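Local coordinates for protein hexokinase (Schistosoma mansoni, PDB 1BDG) that phosphorylates glucose and probably other hexoses at the 6-position with ATP, the first step of glycolysis, and is held here with glucose in its pocket, at residues A206-K211 and C428-E433; D267-I272 and V295-V300; K306-G311 and N360-Y365; P314-L317 and N321-L324; D330-P335 and C410-D415. All blocks are in the same frame, centred on the assembly; numbering follows the deposited sequence.

Interaction 1: residues A206-K211 and C428-E433; sequences ALEDPK and CLRLSE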
# COMPACT_ATOMS: atom_id res chain seq x y z
N ALA A 206 4.82 -16.67 -4.72
CA ALA A 206 5.42 -17.58 -5.69
C ALA A 206 5.83 -18.89 -5.01
O ALA A 206 5.62 -19.98 -5.55
CB ALA A 206 6.62 -16.92 -6.36
N LEU A 207 6.40 -18.76 -3.81
CA LEU A 207 6.84 -19.89 -3.00
C LEU A 207 5.74 -20.91 -2.80
O LEU A 207 6.01 -22.08 -2.53
CB LEU A 207 7.29 -19.41 -1.62
CG LEU A 207 8.64 -18.72 -1.49
CD1 LEU A 207 8.86 -18.18 -0.07
CD2 LEU A 207 9.70 -19.75 -1.88
N GLU A 208 4.49 -20.45 -2.85
CA GLU A 208 3.33 -21.32 -2.68
C GLU A 208 2.71 -21.66 -4.03
O GLU A 208 2.60 -22.82 -4.40
CB GLU A 208 2.30 -20.64 -1.78
CG GLU A 208 2.89 -20.14 -0.44
CD GLU A 208 1.85 -19.48 0.46
OE1 GLU A 208 1.12 -20.22 1.18
OE2 GLU A 208 1.78 -18.23 0.45
N ASP A 209 2.35 -20.62 -4.78
CA ASP A 209 1.73 -20.78 -6.09
C ASP A 209 2.74 -20.48 -7.18
O ASP A 209 3.26 -19.38 -7.25
CB ASP A 209 0.57 -19.79 -6.20
CG ASP A 209 -0.43 -20.17 -7.26
OD1 ASP A 209 -0.03 -20.72 -8.31
OD2 ASP A 209 -1.63 -19.92 -7.05
N PRO A 210 3.01 -21.46 -8.05
CA PRO A 210 3.96 -21.34 -9.17
C PRO A 210 3.54 -20.34 -10.26
O PRO A 210 4.37 -19.91 -11.07
CB PRO A 210 4.00 -22.77 -9.73
CG PRO A 210 3.83 -23.61 -8.48
CD PRO A 210 2.66 -22.88 -7.82
N LYS A 211 2.27 -19.96 -10.25
CA LYS A 211 1.71 -19.06 -11.25
C LYS A 211 1.61 -17.60 -10.83
O LYS A 211 1.16 -16.77 -11.60
CB LYS A 211 0.35 -19.58 -11.68
N CYS A 428 -6.47 -15.01 -10.35
CA CYS A 428 -7.12 -15.19 -9.06
C CYS A 428 -6.33 -14.57 -7.91
O CYS A 428 -5.11 -14.77 -7.81
CB CYS A 428 -7.40 -16.67 -8.79
SG CYS A 428 -5.97 -17.55 -8.26
N LEU A 429 -7.01 -13.80 -7.08
CA LEU A 429 -6.36 -13.17 -5.93
C LEU A 429 -6.10 -14.17 -4.81
O LEU A 429 -7.03 -14.76 -4.26
CB LEU A 429 -7.20 -11.99 -5.42
CG LEU A 429 -7.31 -10.81 -6.40
CD1 LEU A 429 -8.27 -9.76 -5.88
CD2 LEU A 429 -5.94 -10.21 -6.62
N ARG A 430 -4.83 -14.36 -4.47
CA ARG A 430 -4.43 -15.30 -3.42
C ARG A 430 -3.80 -14.47 -2.30
O ARG A 430 -2.72 -13.89 -2.49
CB ARG A 430 -3.41 -16.28 -4.01
CG ARG A 430 -3.02 -17.48 -3.15
CD ARG A 430 -2.02 -18.38 -3.91
NE ARG A 430 -2.05 -19.78 -3.49
CZ ARG A 430 -1.70 -20.23 -2.28
NH1 ARG A 430 -1.28 -19.37 -1.36
NH2 ARG A 430 -1.79 -21.53 -1.99
N LEU A 431 -4.49 -14.33 -1.18
CA LEU A 431 -3.97 -13.55 -0.05
C LEU A 431 -2.64 -14.10 0.43
O LEU A 431 -2.48 -15.31 0.56
CB LEU A 431 -4.97 -13.53 1.12
CG LEU A 431 -4.39 -13.20 2.50
CD1 LEU A 431 -4.79 -11.81 2.93
CD2 LEU A 431 -4.87 -14.21 3.51
N SER A 432 -1.69 -13.21 0.70
CA SER A 432 -0.36 -13.57 1.17
C SER A 432 -0.32 -13.71 2.71
O SER A 432 0.29 -12.89 3.43
CB SER A 432 0.63 -12.52 0.70
OG SER A 432 1.91 -12.78 1.21
N GLU A 433 -0.91 -14.80 3.18
CA GLU A 433 -1.03 -15.12 4.59
C GLU A 433 0.11 -14.82 5.54
O GLU A 433 -0.10 -14.14 6.54
CB GLU A 433 -1.42 -16.57 4.74
CG GLU A 433 -2.89 -16.79 5.08
CD GLU A 433 -3.26 -18.26 5.04
OE1 GLU A 433 -2.81 -19.01 5.95
OE2 GLU A 433 -3.99 -18.66 4.09
O HOH W 1 -4.10 -20.58 -5.45

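Interaction 2: residues D267-I272 and V295-V300; sequences DKSMDI and VRHIIV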
# COMPACT_ATOMS: atom_id res chain seq x y z
N ASP A 267 -10.73 15.30 -2.78
CA ASP A 267 -9.44 14.69 -3.06
C ASP A 267 -8.36 15.77 -3.00
O ASP A 267 -7.24 15.53 -2.54
CB ASP A 267 -9.46 14.03 -4.46
CG ASP A 267 -10.23 12.71 -4.49
OD1 ASP A 267 -10.03 11.86 -3.60
OD2 ASP A 267 -11.01 12.51 -5.44
N LYS A 268 -8.72 16.98 -3.44
CA LYS A 268 -7.79 18.11 -3.47
C LYS A 268 -7.56 18.73 -2.11
O LYS A 268 -6.42 19.03 -1.78
CB LYS A 268 -8.26 19.17 -4.47
CG LYS A 268 -8.31 18.67 -5.88
CD LYS A 268 -8.79 19.70 -6.86
CE LYS A 268 -8.99 19.00 -8.19
NZ LYS A 268 -9.06 19.87 -9.38
N SER A 269 -8.61 18.92 -1.32
CA SER A 269 -8.42 19.51 0.00
C SER A 269 -7.87 18.50 1.00
O SER A 269 -7.38 18.88 2.07
CB SER A 269 -9.70 20.14 0.52
OG SER A 269 -10.71 19.17 0.67
N MET A 270 -7.99 17.21 0.68
CA MET A 270 -7.47 16.12 1.50
C MET A 270 -5.97 16.11 1.19
O MET A 270 -5.13 16.13 2.08
CB MET A 270 -8.11 14.79 1.07
CG MET A 270 -7.87 13.56 1.94
SD MET A 270 -6.31 12.71 1.72
CE MET A 270 -6.45 12.21 0.11
N ASP A 271 -5.66 16.15 -0.10
CA ASP A 271 -4.28 16.18 -0.58
C ASP A 271 -3.53 17.45 -0.09
O ASP A 271 -2.47 17.36 0.54
CB ASP A 271 -4.29 16.10 -2.11
CG ASP A 271 -2.92 16.17 -2.71
OD1 ASP A 271 -2.03 15.45 -2.22
OD2 ASP A 271 -2.73 16.97 -3.66
N ILE A 272 -4.09 18.62 -0.35
CA ILE A 272 -3.50 19.88 0.08
C ILE A 272 -3.03 19.84 1.56
O ILE A 272 -1.93 20.29 1.89
CB ILE A 272 -4.54 21.06 -0.09
CG1 ILE A 272 -4.67 21.48 -1.55
CG2 ILE A 272 -4.16 22.27 0.74
CD1 ILE A 272 -5.85 22.43 -1.79
N VAL A 295 -13.93 10.79 3.75
CA VAL A 295 -15.27 10.91 4.31
C VAL A 295 -15.31 12.04 5.33
O VAL A 295 -16.34 12.68 5.48
CB VAL A 295 -15.74 9.64 5.01
CG1 VAL A 295 -17.18 9.79 5.44
CG2 VAL A 295 -15.58 8.44 4.08
N ARG A 296 -14.21 12.29 6.01
CA ARG A 296 -14.16 13.39 6.97
C ARG A 296 -14.27 14.69 6.20
O ARG A 296 -15.01 15.59 6.61
CB ARG A 296 -12.87 13.41 7.78
CG ARG A 296 -13.01 14.24 9.06
CD ARG A 296 -11.74 14.34 9.85
NE ARG A 296 -10.71 15.00 9.06
CZ ARG A 296 -10.54 16.32 9.01
NH1 ARG A 296 -11.33 17.12 9.72
NH2 ARG A 296 -9.61 16.83 8.21
N HIS A 297 -13.51 14.81 5.12
CA HIS A 297 -13.54 16.01 4.30
C HIS A 297 -14.92 16.26 3.73
O HIS A 297 -15.39 17.37 3.76
CB HIS A 297 -12.50 15.95 3.19
CG HIS A 297 -11.15 16.43 3.62
ND1 HIS A 297 -10.29 15.65 4.37
CD2 HIS A 297 -10.55 17.63 3.49
CE1 HIS A 297 -9.22 16.36 4.69
NE2 HIS A 297 -9.36 17.57 4.16
N ILE A 298 -15.57 15.22 3.24
CA ILE A 298 -16.90 15.37 2.70
C ILE A 298 -17.80 15.88 3.82
O ILE A 298 -18.49 16.88 3.66
CB ILE A 298 -17.43 14.02 2.16
CG1 ILE A 298 -16.54 13.54 1.00
CG2 ILE A 298 -18.89 14.17 1.71
CD1 ILE A 298 -16.47 12.04 0.85
N ILE A 299 -17.76 15.20 4.97
CA ILE A 299 -18.56 15.58 6.14
C ILE A 299 -18.35 17.05 6.47
O ILE A 299 -19.27 17.85 6.30
CB ILE A 299 -18.24 14.70 7.37
CG1 ILE A 299 -18.74 13.27 7.13
CG2 ILE A 299 -18.93 15.25 8.62
CD1 ILE A 299 -18.40 12.31 8.24
N VAL A 300 -17.15 17.41 6.92
CA VAL A 300 -16.86 18.82 7.23
C VAL A 300 -17.45 19.79 6.16
O VAL A 300 -18.01 20.84 6.51
CB VAL A 300 -15.33 19.02 7.41
CG1 VAL A 300 -14.97 20.50 7.38
CG2 VAL A 300 -14.89 18.41 8.73

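Interaction 3: residues K306-G311 and N360-Y365; sequences KILFRG and NRIVRY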
# COMPACT_ATOMS: atom_id res chain seq x y z
N LYS A 306 -24.70 23.24 5.99
CA LYS A 306 -25.86 22.95 6.81
C LYS A 306 -26.60 21.64 6.43
O LYS A 306 -27.76 21.44 6.81
CB LYS A 306 -26.83 24.14 6.77
CG LYS A 306 -26.54 25.26 7.77
CD LYS A 306 -25.16 25.91 7.58
CE LYS A 306 -24.94 27.11 8.51
NZ LYS A 306 -23.61 27.74 8.29
N ILE A 307 -25.93 20.75 5.71
CA ILE A 307 -26.56 19.49 5.29
C ILE A 307 -26.34 18.35 6.29
O ILE A 307 -26.95 17.30 6.16
CB ILE A 307 -26.11 19.09 3.86
CG1 ILE A 307 -26.28 20.29 2.91
CG2 ILE A 307 -26.97 17.95 3.32
CD1 ILE A 307 -25.86 20.06 1.45
N LEU A 308 -25.49 18.57 7.29
CA LEU A 308 -25.21 17.59 8.33
C LEU A 308 -25.15 18.26 9.71
O LEU A 308 -24.80 19.42 9.83
CB LEU A 308 -23.87 16.87 8.11
CG LEU A 308 -23.73 15.47 7.48
CD1 LEU A 308 -22.43 14.85 7.93
CD2 LEU A 308 -24.87 14.57 7.88
N PHE A 309 -25.49 17.50 10.74
CA PHE A 309 -25.47 17.97 12.13
C PHE A 309 -25.95 19.42 12.33
O PHE A 309 -25.42 20.15 13.16
CB PHE A 309 -24.06 17.79 12.71
CG PHE A 309 -23.40 16.47 12.36
CD1 PHE A 309 -24.14 15.30 12.27
CD2 PHE A 309 -22.02 16.41 12.13
CE1 PHE A 309 -23.53 14.09 11.96
CE2 PHE A 309 -21.40 15.20 11.82
CZ PHE A 309 -22.16 14.04 11.73
N ARG A 310 -26.97 19.81 11.58
CA ARG A 310 -27.53 21.17 11.66
C ARG A 310 -26.48 22.26 11.58
O ARG A 310 -26.68 23.36 12.09
CB ARG A 310 -28.36 21.34 12.95
CG ARG A 310 -29.82 20.99 12.78
CD ARG A 310 -29.94 19.56 12.32
NE ARG A 310 -29.29 18.65 13.26
CZ ARG A 310 -29.08 17.36 13.03
NH1 ARG A 310 -29.46 16.82 11.88
NH2 ARG A 310 -28.49 16.61 13.95
N GLY A 311 -25.36 21.94 10.94
CA GLY A 311 -24.28 22.91 10.79
C GLY A 311 -23.23 22.89 11.89
O GLY A 311 -22.29 23.67 11.84
N ASN A 360 -26.98 9.85 9.72
CA ASN A 360 -26.50 8.48 9.61
C ASN A 360 -26.60 8.03 8.16
O ASN A 360 -25.62 7.53 7.59
CB ASN A 360 -27.33 7.56 10.51
CG ASN A 360 -27.06 7.78 11.98
OD1 ASN A 360 -27.86 7.37 12.83
ND2 ASN A 360 -25.91 8.36 12.30
N ARG A 361 -27.77 8.23 7.57
CA ARG A 361 -27.99 7.85 6.17
C ARG A 361 -27.00 8.56 5.24
O ARG A 361 -26.33 7.93 4.42
CB ARG A 361 -29.44 8.15 5.76
CG ARG A 361 -29.67 7.90 4.30
CD ARG A 361 -31.11 7.58 3.98
NE ARG A 361 -31.63 8.43 2.91
CZ ARG A 361 -32.82 8.25 2.34
NH1 ARG A 361 -33.60 7.24 2.74
NH2 ARG A 361 -33.25 9.11 1.42
N ILE A 362 -26.92 9.89 5.37
CA ILE A 362 -26.00 10.72 4.58
C ILE A 362 -24.55 10.22 4.75
O ILE A 362 -23.84 10.07 3.77
CB ILE A 362 -26.08 12.23 5.00
CG1 ILE A 362 -27.32 12.88 4.40
CG2 ILE A 362 -24.80 12.97 4.66
CD1 ILE A 362 -27.55 14.28 4.86
N VAL A 363 -24.15 9.93 5.99
CA VAL A 363 -22.79 9.46 6.26
C VAL A 363 -22.44 8.07 5.72
O VAL A 363 -21.32 7.84 5.28
CB VAL A 363 -22.43 9.59 7.77
CG1 VAL A 363 -21.09 8.95 8.07
CG2 VAL A 363 -22.35 11.04 8.16
N ARG A 364 -23.39 7.13 5.73
CA ARG A 364 -23.12 5.79 5.20
C ARG A 364 -22.98 5.85 3.67
O ARG A 364 -22.28 5.06 3.05
CB ARG A 364 -24.23 4.80 5.59
CG ARG A 364 -23.87 3.32 5.38
CD ARG A 364 -24.94 2.60 4.57
NE ARG A 364 -24.74 1.15 4.45
CZ ARG A 364 -23.72 0.56 3.82
NH1 ARG A 364 -22.76 1.29 3.25
NH2 ARG A 364 -23.67 -0.77 3.75
N TYR A 365 -23.66 6.81 3.06
CA TYR A 365 -23.59 6.97 1.61
C TYR A 365 -22.22 7.56 1.28
O TYR A 365 -21.57 7.15 0.31
CB TYR A 365 -24.71 7.90 1.15
CG TYR A 365 -24.81 8.07 -0.34
CD1 TYR A 365 -25.32 7.06 -1.15
CD2 TYR A 365 -24.41 9.26 -0.95
CE1 TYR A 365 -25.44 7.23 -2.52
CE2 TYR A 365 -24.51 9.44 -2.31
CZ TYR A 365 -25.03 8.43 -3.10
OH TYR A 365 -25.17 8.63 -4.44

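Interaction 4: residues P314-L317 and N321-L324; sequences PERL and NSLL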
# COMPACT_ATOMS: atom_id res chain seq x y z
N PRO A 314 -18.32 18.66 15.39
CA PRO A 314 -17.82 18.21 16.70
C PRO A 314 -16.32 18.45 16.82
O PRO A 314 -15.59 18.32 15.82
CB PRO A 314 -18.10 16.70 16.68
CG PRO A 314 -19.13 16.52 15.60
CD PRO A 314 -18.71 17.52 14.56
N GLU A 315 -15.87 18.72 18.04
CA GLU A 315 -14.46 18.98 18.33
C GLU A 315 -13.55 17.95 17.68
O GLU A 315 -12.60 18.31 16.98
CB GLU A 315 -14.22 19.01 19.86
N ARG A 316 -13.89 16.68 17.86
CA ARG A 316 -13.15 15.55 17.31
C ARG A 316 -12.85 15.68 15.82
O ARG A 316 -11.69 15.71 15.42
CB ARG A 316 -13.91 14.25 17.59
CG ARG A 316 -13.30 13.01 16.93
CD ARG A 316 -12.42 12.17 17.86
NE ARG A 316 -11.68 11.15 17.09
CZ ARG A 316 -11.36 9.93 17.52
NH1 ARG A 316 -11.70 9.53 18.74
NH2 ARG A 316 -10.67 9.12 16.72
N LEU A 317 -13.89 15.80 15.01
CA LEU A 317 -13.74 15.93 13.55
C LEU A 317 -13.06 17.23 13.07
O LEU A 317 -13.23 17.64 11.92
CB LEU A 317 -15.10 15.76 12.86
CG LEU A 317 -15.66 14.34 12.93
CD1 LEU A 317 -17.17 14.34 12.70
CD2 LEU A 317 -14.91 13.45 11.95
N ASN A 321 -7.30 13.10 10.85
CA ASN A 321 -7.23 11.65 11.09
C ASN A 321 -8.09 11.18 12.27
O ASN A 321 -7.84 10.12 12.84
CB ASN A 321 -5.79 11.20 11.26
CG ASN A 321 -4.98 11.29 9.98
OD1 ASN A 321 -3.84 10.84 9.93
ND2 ASN A 321 -5.57 11.86 8.93
N SER A 322 -9.13 11.94 12.59
CA SER A 322 -10.00 11.59 13.70
C SER A 322 -11.05 10.61 13.26
O SER A 322 -11.77 10.05 14.10
CB SER A 322 -10.69 12.83 14.26
OG SER A 322 -11.44 13.48 13.27
N LEU A 323 -11.18 10.44 11.95
CA LEU A 323 -12.14 9.52 11.35
C LEU A 323 -11.29 8.51 10.62
O LEU A 323 -10.87 8.71 9.49
CB LEU A 323 -13.07 10.26 10.38
CG LEU A 323 -14.45 9.65 10.08
CD1 LEU A 323 -15.20 10.63 9.21
CD2 LEU A 323 -14.34 8.27 9.42
N LEU A 324 -10.94 7.46 11.34
CA LEU A 324 -10.12 6.38 10.85
C LEU A 324 -10.83 5.63 9.75
O LEU A 324 -12.06 5.63 9.71
CB LEU A 324 -9.81 5.43 12.01
CG LEU A 324 -8.98 6.01 13.16
CD1 LEU A 324 -9.08 5.09 14.36
CD2 LEU A 324 -7.52 6.17 12.74

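Interaction 5: residues D330-P335 and C410-D415; sequences DVERDP and CERMTD. With SO4 (sulfate ion), chain D.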
# COMPACT_ATOMS: atom_id res chain seq x y z
N ASP A 330 -16.93 -1.19 9.78
CA ASP A 330 -18.22 -1.51 10.38
C ASP A 330 -19.37 -0.87 9.62
O ASP A 330 -20.37 -1.53 9.28
CB ASP A 330 -18.26 -1.10 11.86
CG ASP A 330 -17.38 -1.98 12.74
OD1 ASP A 330 -16.96 -3.07 12.27
OD2 ASP A 330 -17.12 -1.58 13.92
N VAL A 331 -19.19 0.40 9.27
CA VAL A 331 -20.20 1.16 8.54
C VAL A 331 -20.72 0.44 7.30
O VAL A 331 -21.90 0.56 6.97
CB VAL A 331 -19.64 2.52 8.13
CG1 VAL A 331 -20.71 3.34 7.46
CG2 VAL A 331 -19.08 3.24 9.34
N GLU A 332 -19.85 -0.34 6.65
CA GLU A 332 -20.16 -1.09 5.44
C GLU A 332 -21.11 -2.29 5.56
O GLU A 332 -21.71 -2.71 4.56
CB GLU A 332 -18.87 -1.52 4.74
CG GLU A 332 -18.41 -0.56 3.67
CD GLU A 332 -19.35 -0.56 2.46
OE1 GLU A 332 -19.51 -1.64 1.84
OE2 GLU A 332 -19.93 0.50 2.14
N ARG A 333 -21.26 -2.83 6.78
CA ARG A 333 -22.14 -3.97 7.04
C ARG A 333 -23.61 -3.56 7.26
O ARG A 333 -24.45 -4.38 7.63
CB ARG A 333 -21.66 -4.74 8.28
CG ARG A 333 -20.16 -5.03 8.30
CD ARG A 333 -19.68 -5.53 9.66
NE ARG A 333 -18.22 -5.54 9.73
CZ ARG A 333 -17.44 -6.36 9.02
NH1 ARG A 333 -17.98 -7.25 8.20
NH2 ARG A 333 -16.12 -6.30 9.14
N ASP A 334 -23.91 -2.28 7.02
CA ASP A 334 -25.27 -1.78 7.22
C ASP A 334 -26.27 -2.03 6.09
O ASP A 334 -26.05 -1.63 4.94
CB ASP A 334 -25.24 -0.28 7.54
CG ASP A 334 -25.21 0.01 9.04
OD1 ASP A 334 -25.67 -0.85 9.84
OD2 ASP A 334 -24.75 1.12 9.41
N PRO A 335 -27.40 -2.69 6.40
CA PRO A 335 -28.43 -2.96 5.39
C PRO A 335 -29.14 -1.64 5.08
O PRO A 335 -28.75 -0.58 5.61
CB PRO A 335 -29.39 -3.93 6.12
CG PRO A 335 -28.54 -4.58 7.15
CD PRO A 335 -27.71 -3.40 7.65
N CYS A 410 -12.49 -6.67 -1.82
CA CYS A 410 -11.99 -7.61 -2.82
C CYS A 410 -13.15 -8.03 -3.70
O CYS A 410 -12.98 -8.30 -4.89
CB CYS A 410 -11.37 -8.83 -2.14
SG CYS A 410 -12.08 -10.42 -2.66
N GLU A 411 -14.34 -8.06 -3.10
CA GLU A 411 -15.56 -8.45 -3.79
C GLU A 411 -15.80 -7.54 -4.99
O GLU A 411 -16.16 -8.01 -6.06
CB GLU A 411 -16.74 -8.40 -2.83
CG GLU A 411 -16.87 -9.56 -1.82
CD GLU A 411 -15.57 -9.94 -1.11
OE1 GLU A 411 -14.96 -9.08 -0.39
OE2 GLU A 411 -15.17 -11.13 -1.25
N ARG A 412 -15.55 -6.25 -4.82
CA ARG A 412 -15.75 -5.26 -5.88
C ARG A 412 -14.53 -5.08 -6.80
O ARG A 412 -14.68 -4.98 -8.02
CB ARG A 412 -16.17 -3.92 -5.28
CG ARG A 412 -17.50 -3.93 -4.56
CD ARG A 412 -17.73 -2.57 -3.98
NE ARG A 412 -18.93 -2.46 -3.16
CZ ARG A 412 -18.97 -1.76 -2.03
NH1 ARG A 412 -17.87 -1.18 -1.58
NH2 ARG A 412 -20.10 -1.67 -1.33
N MET A 413 -13.35 -4.97 -6.21
CA MET A 413 -12.11 -4.84 -6.97
C MET A 413 -12.12 -5.85 -8.12
O MET A 413 -12.06 -5.47 -9.31
CB MET A 413 -10.91 -5.10 -6.05
CG MET A 413 -9.56 -5.29 -6.74
SD MET A 413 -8.26 -5.27 -5.49
CE MET A 413 -8.71 -6.67 -4.48
N THR A 414 -12.26 -7.13 -7.76
CA THR A 414 -12.31 -8.25 -8.70
C THR A 414 -13.32 -8.01 -9.84
O THR A 414 -13.04 -8.29 -11.00
CB THR A 414 -12.67 -9.55 -7.95
OG1 THR A 414 -11.76 -9.74 -6.87
CG2 THR A 414 -12.60 -10.75 -8.87
N ASP A 415 -14.48 -7.47 -9.51
CA ASP A 415 -15.46 -7.21 -10.55
C ASP A 415 -14.87 -6.22 -11.55
O ASP A 415 -15.05 -6.40 -12.76
CB ASP A 415 -16.77 -6.68 -9.96
CG ASP A 415 -17.53 -7.74 -9.15
OD1 ASP A 415 -17.00 -8.88 -8.97
OD2 ASP A 415 -18.66 -7.42 -8.69
S SO4 D . -22.28 -3.32 -4.11
O1 SO4 D . -23.26 -4.34 -4.41
O2 SO4 D . -22.22 -3.13 -2.68
O3 SO4 D . -20.99 -3.73 -4.60
O4 SO4 D . -22.66 -2.08 -4.75

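Interaction 1: residues A206-K211 and C428-E433
The side chain of R430 reaches across to D209 and E208 and forms a salt bridge with each. The closer-packed part lies at D209. Its carboxylate crosses the arginine stem, with D209 OD2 3.5 Å from R430 CD and 3.6 Å from R430 NE. The carboxylate and guanidinium planes are 83° apart, and no direct hydrogen bond joins them. A water bridges them, donating to D209 OD2 at 3.0 Å and accepting from R430 NE at 2.9 Å. The other oxygen, D209 OD1, takes the backbone N-H of K211 at 3.1 Å, which makes an Asx turn and helps to hold the carboxylate. R430 lies on 426-431, an outermost strand of the six-stranded sheet, most of whose strands belong to the large subdomain. D209 lies in the loop that leads from helix 197-206 into strand 212-218. Strand 393-399 runs between the two strands, and its T395 touches R430 and gives D209 OD2 a weak hydrogen bond. The loose side is at E208, which is exposed. Its CB sits over one guanidinium face, toward the rim. With CG beside the backbone N (chi1 -52°), the chain brings E208 OE1 to 3.6 Å from R430 NH1, a salt bridge.

Interaction 2: residues D267-I272 and V295-V300
Segments 267-272 and 295-300, on helices 265-272 and 288-304, have their nearest CA atoms at M270 and H297, 6.7 Å apart. This is a helix-helix contact in the large subdomain of hexokinase, a member of the actin-like ATPase superfamily, and one histidine carries most of it. The H297 ring projects from its helix and lies against the backbone of S269 and M270. M270 CA sits over one face of the ring, 3.7 Å from the centroid and 19° off the ring normal, which is a CH-pi contact. The M270 side chain crosses the histidine at about a right angle. Its CB and CG pass the ring near H297 ND1, with CG 4.0 Å from that nitrogen. The chain bends at chi2 and chi3, and its end leads away from 295-300; the side chain also touches Y290, E293 and K284. M270 is buried, and its side chain is about 8 Å from that of the substrate-binding residue E283. The histidine is also held from its own helix, because H297 ND1 is hydrogen-bonded to the backbone O of E293. The second ring nitrogen, H297 NE2, lies 3.2 Å from S269 O. S269 OG is between its own backbone N and carbonyl carbon (chi1 62°). There it is hydrogen-bonded to the backbone O of Q265, one turn earlier, and touches the ring carbon H297 CD2 at 3.2 Å.

Interaction 3: residues K306-G311 and N360-Y365
The loop 306-311 passes beside helix 357-389, with the CA atoms of L308 and I362 7.9 Å apart. L308 and I362 lie alongside each other and run in opposite directions, and L308 CD2 meets I362 CG2 at 3.6 Å. The other branch of the leucine reaches the next helix residue: L308 CD1 is 3.8 Å from V363 CG2, where the two side chains cross at about a right angle. The I362 side chain is split between two partners. Its CG2 branch is anti to the backbone N and faces L308. Its CG1 branch is beside the backbone N (chi1 -78°) and carries CD1 to I307, where I362 CD1 is 4.0 Å from I307 CG2. The side-chain contacts are all apolar and buried; I362 CD1 also lies against the backbone carbonyl I307 O. The loop begins as helix 288-304 ends in a Schellman motif, with K306 at positive phi as the C-prime residue. Beyond this turn, I307 and L308 pack on helix 357-389, the longest helix of the large subdomain. L308 also touches I299 and V303 of helix 288-304. Helix 5-16 packs against the same group: I15 touches I307, and V12 touches I362.

Interaction 4: residues P314-L317 and N321-L324
The connection between helices 288-304 and 327-331 in the large subdomain doubles back on itself here, and S322 meets both R316 and L317. The CA atoms of L317 and S322 are 5.7 Å apart, and three residues link the two segments. The S322 side chain points toward 314-317. Its OG lies between the backbone N and the carbonyl carbon (chi1 59°), close to two backbone carbonyls. S322 OG is hydrogen-bonded to V319 O, and R316 O, 3.1 Å from S322 OG, competes for the same proton, so which carbonyl takes it is not settled. The hydroxyl also rests on L317, with OG 3.4 Å from L317 CA. The R316 chain bends at chi2 (99°) and passes alongside S322 CB, with R316 NE 3.4 Å from it. Its guanidinium reaches the serine carbonyl with two weak bonds, from R316 NE at 3.2 Å and from R316 NH2 at 3.0 Å to S322 O. The N-H...O angle at NH2 is 127°. The loop runs on to residues that probably bind ATP, among them Y327, which R316 touches. An apolar pair adjoins the polar group: L317 CD2 meets L323 CD1 at 3.9 Å, and both leucines touch L350. L323 also packs on I299 and R296 of helix 288-304.

Interaction 5: residues D330-P335 and C410-D415
Charge pairing carries this contact, and it rests on E332 and R412 alone. The two side chains come from opposite directions and form a salt bridge, with R412 NH2 3.2 Å from E332 OE1. The hydrogen bond in this pair is weak: the N-H...O angle is 134°, and the carboxylate and guanidinium planes are 72° apart. E332 OE1 meets the guanidinium obliquely. The other oxygen, E332 OE2, is paired with R364 of helix 357-389, so each carboxylate oxygen has an arginine partner. Such a position would be expected to favour its charged form.

A sulfate ion, probably from the crystallisation liquor, gives R412 its straighter bonds. R412 NE donates to sulfate O3 at 2.8 Å, and R412 NH2 donates to sulfate O2 at 2.9 Å with an angle of 164°. The anion sits at the edge of the guanidinium, with its sulfur in the plane. R412 NH2 therefore serves both sulfate O2 and E332 OE1. The arginine chain is extended from CG to NE, which carries its guanidinium away from helix 409-420.

Both partners belong to the large subdomain. E332 is in the type I turn from V331 to D334, and the backbones stay well apart, with 12.7 Å between the CA atoms of E332 and E411.

Packing contacts flank the pair. The R412 side chain touches V371, K372 and Y376 of helix 357-389, and V331 touches C367 of the same helix. Within helix 409-420, a side-chain to backbone hydrogen bond runs from T414 OG1 to C410 O at 2.7 Å.

In the fold
All five contacts lie in the large subdomain. The chain segments joined by interaction 1 enclose the other four in sequence. Interactions 3 and 5 alternate along the chain, and interaction 4 falls between the segments of interaction 3. Interactions 2, 3 and 4 form one cluster, with centres 12 to 15 Å apart. Interaction 2 uses helix 288-304 and interactions 3 and 4 the loop after it; I299 packs on interaction 3 and R296 on interaction 4. Interaction 5 is tied to interaction 3 by R364, which pairs with E332. It also touches interaction 1 where L429 packs on M413 and T414. Interactions 1 and 2 have centres 36 Å apart. Touching contacts thus link the helical cluster to the sheet edge.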